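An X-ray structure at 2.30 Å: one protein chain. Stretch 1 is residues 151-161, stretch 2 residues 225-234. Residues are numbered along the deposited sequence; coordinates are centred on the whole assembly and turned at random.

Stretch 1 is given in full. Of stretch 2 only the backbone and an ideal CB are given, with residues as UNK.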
ATOM      1  N   ILE A 151       2.646   6.889  -4.915  1.00 13.08           N
ATOM      2  CA  ILE A 151       2.470   5.543  -4.392  1.00 15.44           C
ATOM      3  C   ILE A 151       1.216   4.850  -4.905  1.00 15.61           C
ATOM      4  O   ILE A 151       1.040   3.642  -4.712  1.00 16.93           O
ATOM      5  CB  ILE A 151       2.437   5.546  -2.843  1.00 15.04           C
ATOM      6  CG1 ILE A 151       1.119   6.150  -2.343  1.00 15.51           C
ATOM      7  CG2 ILE A 151       3.598   6.365  -2.314  1.00 15.97           C
ATOM      8  CD1 ILE A 151       0.978   6.132  -0.834  1.00 15.39           C
ATOM      9  N   HIS A 152       0.339   5.604  -5.556  1.00 14.48           N
ATOM     10  CA  HIS A 152      -0.895   5.020  -6.078  1.00 14.71           C
ATOM     11  C   HIS A 152      -0.843   4.865  -7.596  1.00 14.60           C
ATOM     12  O   HIS A 152       0.225   4.629  -8.150  1.00 12.16           O
ATOM     13  CB  HIS A 152      -2.098   5.859  -5.650  1.00 15.07           C
ATOM     14  CG  HIS A 152      -2.295   5.901  -4.164  1.00 15.25           C
ATOM     15  ND1 HIS A 152      -2.626   4.783  -3.426  1.00 14.95           N
ATOM     16  CD2 HIS A 152      -2.159   6.912  -3.274  1.00 13.52           C
ATOM     17  CE1 HIS A 152      -2.684   5.107  -2.145  1.00 16.96           C
ATOM     18  NE2 HIS A 152      -2.404   6.393  -2.025  1.00 15.04           N
ATOM     19  N   GLU A 153      -1.982   5.006  -8.268  1.00 14.87           N
ATOM     20  CA  GLU A 153      -2.017   4.802  -9.709  1.00 16.45           C
ATOM     21  C   GLU A 153      -1.182   5.779 -10.529  1.00 17.09           C
ATOM     22  O   GLU A 153      -1.099   5.662 -11.756  1.00 18.49           O
ATOM     23  CB  GLU A 153      -3.466   4.776 -10.236  1.00 18.41           C
ATOM     24  CG  GLU A 153      -4.199   6.113 -10.214  1.00 16.72           C
ATOM     25  CD  GLU A 153      -4.722   6.488  -8.844  1.00 17.35           C
ATOM     26  OE1 GLU A 153      -5.317   7.585  -8.728  1.00 16.99           O
ATOM     27  OE2 GLU A 153      -4.552   5.693  -7.890  1.00 15.51           O
ATOM     28  N   GLY A 154      -0.552   6.739  -9.860  1.00 18.48           N
ATOM     29  CA  GLY A 154       0.277   7.697 -10.569  1.00 16.63           C
ATOM     30  C   GLY A 154       1.456   6.989 -11.215  1.00 16.69           C
ATOM     31  O   GLY A 154       1.875   7.345 -12.315  1.00 14.70           O
ATOM     32  N   GLN A 155       1.979   5.975 -10.523  1.00 16.90           N
ATOM     33  CA  GLN A 155       3.119   5.197 -11.004  1.00 17.37           C
ATOM     34  C   GLN A 155       2.946   4.622 -12.413  1.00 17.50           C
ATOM     35  O   GLN A 155       3.932   4.272 -13.058  1.00 20.30           O
ATOM     36  CB  GLN A 155       3.458   4.070 -10.008  1.00 16.53           C
ATOM     37  CG  GLN A 155       2.285   3.166  -9.625  1.00 17.09           C
ATOM     38  CD  GLN A 155       2.653   2.060  -8.623  1.00 17.26           C
ATOM     39  OE1 GLN A 155       3.272   1.057  -8.979  1.00 17.24           O
ATOM     40  NE2 GLN A 155       2.268   2.253  -7.364  1.00 16.13           N
ATOM     41  N   ILE A 156       1.710   4.517 -12.895  1.00 18.61           N
ATOM     42  CA  ILE A 156       1.482   3.999 -14.246  1.00 20.02           C
ATOM     43  C   ILE A 156       0.707   4.971 -15.122  1.00 20.37           C
ATOM     44  O   ILE A 156       0.221   4.585 -16.185  1.00 22.29           O
ATOM     45  CB  ILE A 156       0.681   2.672 -14.254  1.00 21.10           C
ATOM     46  CG1 ILE A 156      -0.756   2.938 -13.783  1.00 20.08           C
ATOM     47  CG2 ILE A 156       1.397   1.618 -13.396  1.00 20.02           C
ATOM     48  CD1 ILE A 156      -1.661   1.728 -13.866  1.00 21.44           C
ATOM     49  N   THR A 157       0.582   6.218 -14.674  1.00 19.96           N
ATOM     50  CA  THR A 157      -0.147   7.227 -15.428  1.00 20.70           C
ATOM     51  C   THR A 157       0.588   8.556 -15.585  1.00 21.43           C
ATOM     52  O   THR A 157       0.171   9.408 -16.373  1.00 19.85           O
ATOM     53  CB  THR A 157      -1.502   7.540 -14.775  1.00 22.91           C
ATOM     54  OG1 THR A 157      -2.282   8.350 -15.664  1.00 30.46           O
ATOM     55  CG2 THR A 157      -1.311   8.300 -13.473  1.00 18.98           C
ATOM     56  N   TYR A 158       1.682   8.731 -14.849  1.00 20.40           N
ATOM     57  CA  TYR A 158       2.440   9.976 -14.897  1.00 20.96           C
ATOM     58  C   TYR A 158       2.781  10.452 -16.310  1.00 21.86           C
ATOM     59  O   TYR A 158       2.831  11.658 -16.569  1.00 22.08           O
ATOM     60  CB  TYR A 158       3.711   9.849 -14.033  1.00 20.19           C
ATOM     61  CG  TYR A 158       4.746   8.874 -14.557  1.00 20.26           C
ATOM     62  CD1 TYR A 158       5.520   9.185 -15.665  1.00 20.62           C
ATOM     63  CD2 TYR A 158       4.940   7.633 -13.954  1.00 21.97           C
ATOM     64  CE1 TYR A 158       6.459   8.292 -16.166  1.00 20.89           C
ATOM     65  CE2 TYR A 158       5.884   6.722 -14.452  1.00 22.02           C
ATOM     66  CZ  TYR A 158       6.636   7.066 -15.561  1.00 20.96           C
ATOM     67  OH  TYR A 158       7.551   6.183 -16.090  1.00 23.51           O
ATOM     68  N   ALA A 159       3.001   9.515 -17.226  1.00 23.38           N
ATOM     69  CA  ALA A 159       3.334   9.872 -18.610  1.00 24.87           C
ATOM     70  C   ALA A 159       2.236  10.680 -19.314  1.00 24.87           C
ATOM     71  O   ALA A 159       2.525  11.443 -20.237  1.00 23.57           O
ATOM     72  CB  ALA A 159       3.649   8.603 -19.416  1.00 25.82           C
ATOM     73  N   ASP A 160       0.988  10.517 -18.876  1.00 25.69           N
ATOM     74  CA  ASP A 160      -0.131  11.247 -19.482  1.00 27.22           C
ATOM     75  C   ASP A 160      -0.038  12.751 -19.213  1.00 27.71           C
ATOM     76  O   ASP A 160      -0.684  13.548 -19.896  1.00 27.72           O
ATOM     77  CB  ASP A 160      -1.486  10.768 -18.941  1.00 27.25           C
ATOM     78  CG  ASP A 160      -1.718   9.278 -19.127  1.00 27.60           C
ATOM     79  OD1 ASP A 160      -1.169   8.680 -20.075  1.00 28.62           O
ATOM     80  OD2 ASP A 160      -2.479   8.710 -18.321  1.00 27.94           O
ATOM     81  N   TYR A 161       0.749  13.134 -18.211  1.00 26.84           N
ATOM     82  CA  TYR A 161       0.903  14.538 -17.844  1.00 26.54           C
ATOM     83  C   TYR A 161       2.223  15.064 -18.373  1.00 26.57           C
ATOM     84  O   TYR A 161       2.682  16.129 -17.966  1.00 28.35           O
ATOM     85  CB  TYR A 161       0.890  14.689 -16.325  1.00 24.41           C
ATOM     86  CG  TYR A 161      -0.278  14.015 -15.660  1.00 22.67           C
ATOM     87  CD1 TYR A 161      -1.545  14.585 -15.691  1.00 22.96           C
ATOM     88  CD2 TYR A 161      -0.111  12.808 -14.989  1.00 22.74           C
ATOM     89  CE1 TYR A 161      -2.617  13.974 -15.064  1.00 24.62           C
ATOM     90  CE2 TYR A 161      -1.174  12.184 -14.359  1.00 23.95           C
ATOM     91  CZ  TYR A 161      -2.427  12.774 -14.396  1.00 25.95           C
ATOM     92  OH  TYR A 161      -3.487  12.183 -13.743  1.00 25.97           O
ATOM     93  N   UNK A 225     -13.063   4.381  -7.180  1.00 20.15           N
ATOM     94  CA  UNK A 225     -11.787   4.931  -6.746  1.00 20.52           C
ATOM     95  C   UNK A 225     -10.762   4.932  -7.875  1.00 20.51           C
ATOM     96  O   UNK A 225      -9.573   5.140  -7.636  1.00 20.96           O
ATOM     97  CB  UNK A 225     -11.250   4.138  -5.552  1.00 20.52           C
ATOM     98  N   UNK A 226     -11.225   4.699  -9.102  1.00 21.17           N
ATOM     99  CA  UNK A 226     -10.345   4.648 -10.273  1.00 21.14           C
ATOM    100  C   UNK A 226      -9.592   5.944 -10.542  1.00 21.19           C
ATOM    101  O   UNK A 226      -8.515   5.931 -11.138  1.00 21.94           O
ATOM    102  CB  UNK A 226     -11.166   4.285 -11.512  1.00 21.14           C
ATOM    103  N   UNK A 227     -10.167   7.067 -10.131  1.00 20.83           N
ATOM    104  CA  UNK A 227      -9.505   8.351 -10.331  1.00 21.42           C
ATOM    105  C   UNK A 227      -9.198   8.642 -11.807  1.00 21.59           C
ATOM    106  O   UNK A 227      -8.067   8.981 -12.149  1.00 22.52           O
ATOM    107  CB  UNK A 227      -8.209   8.390  -9.519  1.00 21.42           C
ATOM    108  N   UNK A 228     -10.200   8.502 -12.675  1.00 21.79           N
ATOM    109  CA  UNK A 228     -10.005   8.784 -14.091  1.00 21.83           C
ATOM    110  C   UNK A 228      -9.492   7.634 -14.945  1.00 23.75           C
ATOM    111  O   UNK A 228      -9.598   7.670 -16.171  1.00 25.74           O
ATOM    112  CB  UNK A 228      -9.030   9.955 -14.226  1.00 21.83           C
ATOM    113  N   UNK A 229      -8.928   6.617 -14.306  1.00 24.02           N
ATOM    114  CA  UNK A 229      -8.417   5.461 -15.017  1.00 23.10           C
ATOM    115  C   UNK A 229      -9.554   4.733 -15.705  1.00 23.99           C
ATOM    116  O   UNK A 229     -10.634   4.587 -15.137  1.00 24.02           O
ATOM    117  CB  UNK A 229      -7.673   4.521 -14.066  1.00 23.10           C
ATOM    118  N   UNK A 230      -9.304   4.277 -16.930  1.00 24.03           N
ATOM    119  CA  UNK A 230     -10.291   3.518 -17.681  1.00 24.16           C
ATOM    120  C   UNK A 230     -10.304   2.120 -17.069  1.00 23.70           C
ATOM    121  O   UNK A 230      -9.457   1.801 -16.228  1.00 23.21           O
ATOM    122  CB  UNK A 230      -9.975   3.486 -19.178  1.00 24.16           C
ATOM    123  N   UNK A 231     -11.258   1.290 -17.480  1.00 23.83           N
ATOM    124  CA  UNK A 231     -11.392  -0.071 -16.944  1.00 24.15           C
ATOM    125  C   UNK A 231     -10.170  -0.975 -17.107  1.00 24.14           C
ATOM    126  O   UNK A 231      -9.815  -1.727 -16.196  1.00 21.23           O
ATOM    127  CB  UNK A 231     -12.586  -0.750 -17.617  1.00 24.15           C
ATOM    128  N   UNK A 232      -9.520  -0.892 -18.259  1.00 23.62           N
ATOM    129  CA  UNK A 232      -8.359  -1.728 -18.508  1.00 24.64           C
ATOM    130  C   UNK A 232      -7.184  -1.342 -17.629  1.00 24.01           C
ATOM    131  O   UNK A 232      -6.530  -2.194 -17.023  1.00 23.12           O
ATOM    132  CB  UNK A 232      -7.956  -1.645 -19.982  1.00 24.64           C
ATOM    133  N   UNK A 233      -6.920  -0.044 -17.570  1.00 22.79           N
ATOM    134  CA  UNK A 233      -5.819   0.481 -16.784  1.00 22.93           C
ATOM    135  C   UNK A 233      -6.042   0.174 -15.301  1.00 20.99           C
ATOM    136  O   UNK A 233      -5.098  -0.126 -14.568  1.00 18.07           O
ATOM    137  CB  UNK A 233      -5.669   1.987 -17.009  1.00 22.93           C
ATOM    138  N   UNK A 234      -7.295   0.246 -14.865  1.00 18.88           N
ATOM    139  CA  UNK A 234      -7.624  -0.036 -13.472  1.00 19.15           C
ATOM    140  C   UNK A 234      -7.423  -1.523 -13.149  1.00 20.75           C
ATOM    141  O   UNK A 234      -6.894  -1.870 -12.090  1.00 20.28           O
ATOM    142  CB  UNK A 234      -9.066   0.381 -13.175  1.00 19.15           C
TER

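Position 225 has its CA-to-CB bond sideways to stretch 1, and no atom of that stretch lies within 5.5 Å of the ideal CB. Many side chains would fit. The residue is Tyr225, whose ring leads away. Its backbone O accepts from a water that also donates to Glu153 OE2, 3.0 Å from each of these two atoms.

Position 226 points away and opens a type I' turn that ends at 229. Stretch 1 sets no demand here. The residue is Ser226.

Position 227 points toward stretch 1. Its phi/psi of 58/50 are left-handed, which favours Gly, Asn or Asp but does not exclude others. The ideal CB is 3.1 Å from Glu153 OE1, a tight approach. The carboxylate calls for a donor or a positive charge, so Lys, Arg, Asn or Gln could answer it. The residue is Arg227. Its guanidinium meets the carboxylate with two hydrogen bonds, NE to Glu153 OE1 at 2.8 Å and NH2 to Glu153 OE2 at 3.1 Å, within a salt bridge. The first is nearly straight (167°), the second more bent (156°).

Position 228 has phi/psi of 87/-18. A CB would jam against the carbonyl O of the preceding residue, so glycine is expected on backbone grounds alone. It is Gly228.

Position 229 points toward stretch 1. The ideal CB is 5.4 Å from Glu153 CG, leaving room for a medium-sized side chain. The aliphatic part of Glu153 favours an apolar side chain such as Leu, Ile or Met. The residue is Leu229, with rotamer m, t. Its CD1 packs 3.5 Å from Glu153 CB.

Position 230 is out of reach, just before a helix. Asp, Ser, Thr or Asn would suit an N-cap. Asp230 fills it: its OD1 accepts from the backbone N of 233 at 3.0 Å, a capping bond.

Positions 231 and 232 lie in the helix, out of reach of stretch 1, which leaves the choice open. They are Arg231 and Glu232.

Position 233 points toward stretch 1. The ideal CB is 5.1 Å from Ile156 CD1, and the Asp160 carboxylate lies farther out. A long side chain with an aliphatic stem and a positive end suits both, so Lys or Arg. The residue is Arg233. Its CG lies 4.2 Å from Ile156 CD1. Its NH2 forms a salt bridge with Asp160, 2.7 Å from OD2, and a weak hydrogen bond to Asp160 OD1 at 2.9 Å. Thr157 OG1 donates to the same Asp160 OD2 at 2.7 Å.

Position 234 points away, and stretch 1 does not constrain it. It is Ala234.

Stretch 2, residues 225-234: YSRGLDRERA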
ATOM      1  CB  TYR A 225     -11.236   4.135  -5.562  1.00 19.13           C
ATOM      2  CG  TYR A 225     -12.136   4.133  -4.352  1.00 20.07           C
ATOM      3  CD1 TYR A 225     -12.585   5.325  -3.789  1.00 21.91           C
ATOM      4  CD2 TYR A 225     -12.534   2.939  -3.757  1.00 19.19           C
ATOM      5  CE1 TYR A 225     -13.409   5.324  -2.665  1.00 20.79           C
ATOM      6  CE2 TYR A 225     -13.357   2.934  -2.633  1.00 20.25           C
ATOM      7  CZ  TYR A 225     -13.786   4.131  -2.097  1.00 19.83           C
ATOM      8  OH  TYR A 225     -14.591   4.137  -0.981  1.00 23.75           O
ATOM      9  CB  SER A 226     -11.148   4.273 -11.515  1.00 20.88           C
ATOM     10  OG  SER A 226     -12.196   5.200 -11.730  1.00 19.83           O
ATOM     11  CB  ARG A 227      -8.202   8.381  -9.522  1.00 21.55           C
ATOM     12  CG  ARG A 227      -8.116   9.491  -8.477  1.00 22.74           C
ATOM     13  CD  ARG A 227      -8.280   8.959  -7.046  1.00 22.64           C
ATOM     14  NE  ARG A 227      -7.231   8.008  -6.697  1.00 18.70           N
ATOM     15  CZ  ARG A 227      -7.231   7.253  -5.602  1.00 17.15           C
ATOM     16  NH1 ARG A 227      -8.231   7.337  -4.733  1.00 16.24           N
ATOM     17  NH2 ARG A 227      -6.240   6.390  -5.390  1.00 11.66           N
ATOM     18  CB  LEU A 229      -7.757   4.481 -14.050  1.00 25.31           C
ATOM     19  CG  LEU A 229      -6.475   4.876 -13.327  1.00 26.60           C
ATOM     20  CD1 LEU A 229      -6.181   3.866 -12.217  1.00 26.54           C
ATOM     21  CD2 LEU A 229      -5.332   4.927 -14.327  1.00 26.49           C
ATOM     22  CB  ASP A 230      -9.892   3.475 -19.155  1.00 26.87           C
ATOM     23  CG  ASP A 230      -8.389   3.362 -19.345  1.00 29.77           C
ATOM     24  OD1 ASP A 230      -7.854   2.234 -19.310  1.00 30.41           O
ATOM     25  OD2 ASP A 230      -7.734   4.412 -19.517  1.00 34.44           O
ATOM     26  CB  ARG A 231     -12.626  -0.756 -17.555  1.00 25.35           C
ATOM     27  CG  ARG A 231     -13.886  -0.505 -16.739  1.00 27.19           C
ATOM     28  CD  ARG A 231     -15.189  -0.596 -17.533  1.00 30.43           C
ATOM     29  NE  ARG A 231     -16.307  -0.134 -16.699  1.00 31.54           N
ATOM     30  CZ  ARG A 231     -16.769   1.117 -16.668  1.00 34.83           C
ATOM     31  NH1 ARG A 231     -17.777   1.435 -15.860  1.00 35.38           N
ATOM     32  NH2 ARG A 231     -16.255   2.038 -17.474  1.00 35.20           N
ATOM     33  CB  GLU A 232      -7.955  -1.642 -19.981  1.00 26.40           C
ATOM     34  CG  GLU A 232      -8.914  -2.379 -20.905  1.00 30.88           C
ATOM     35  CD  GLU A 232      -9.177  -3.815 -20.443  1.00 32.30           C
ATOM     36  OE1 GLU A 232     -10.262  -4.067 -19.869  1.00 30.61           O
ATOM     37  OE2 GLU A 232      -8.285  -4.677 -20.637  1.00 32.77           O
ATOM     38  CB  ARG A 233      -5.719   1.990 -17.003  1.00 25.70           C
ATOM     39  CG  ARG A 233      -4.306   2.512 -17.041  1.00 26.96           C
ATOM     40  CD  ARG A 233      -3.950   2.989 -18.436  1.00 27.29           C
ATOM     41  NE  ARG A 233      -3.232   4.259 -18.362  1.00 28.67           N
ATOM     42  CZ  ARG A 233      -2.917   5.006 -19.409  1.00 30.22           C
ATOM     43  NH1 ARG A 233      -3.255   4.615 -20.635  1.00 32.84           N
ATOM     44  NH2 ARG A 233      -2.269   6.146 -19.224  1.00 32.21           N
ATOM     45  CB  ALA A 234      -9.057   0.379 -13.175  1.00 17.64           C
TER
HETATM   46  O   HOH W   1      -6.880   3.811  -7.333  1.00 32.55           O
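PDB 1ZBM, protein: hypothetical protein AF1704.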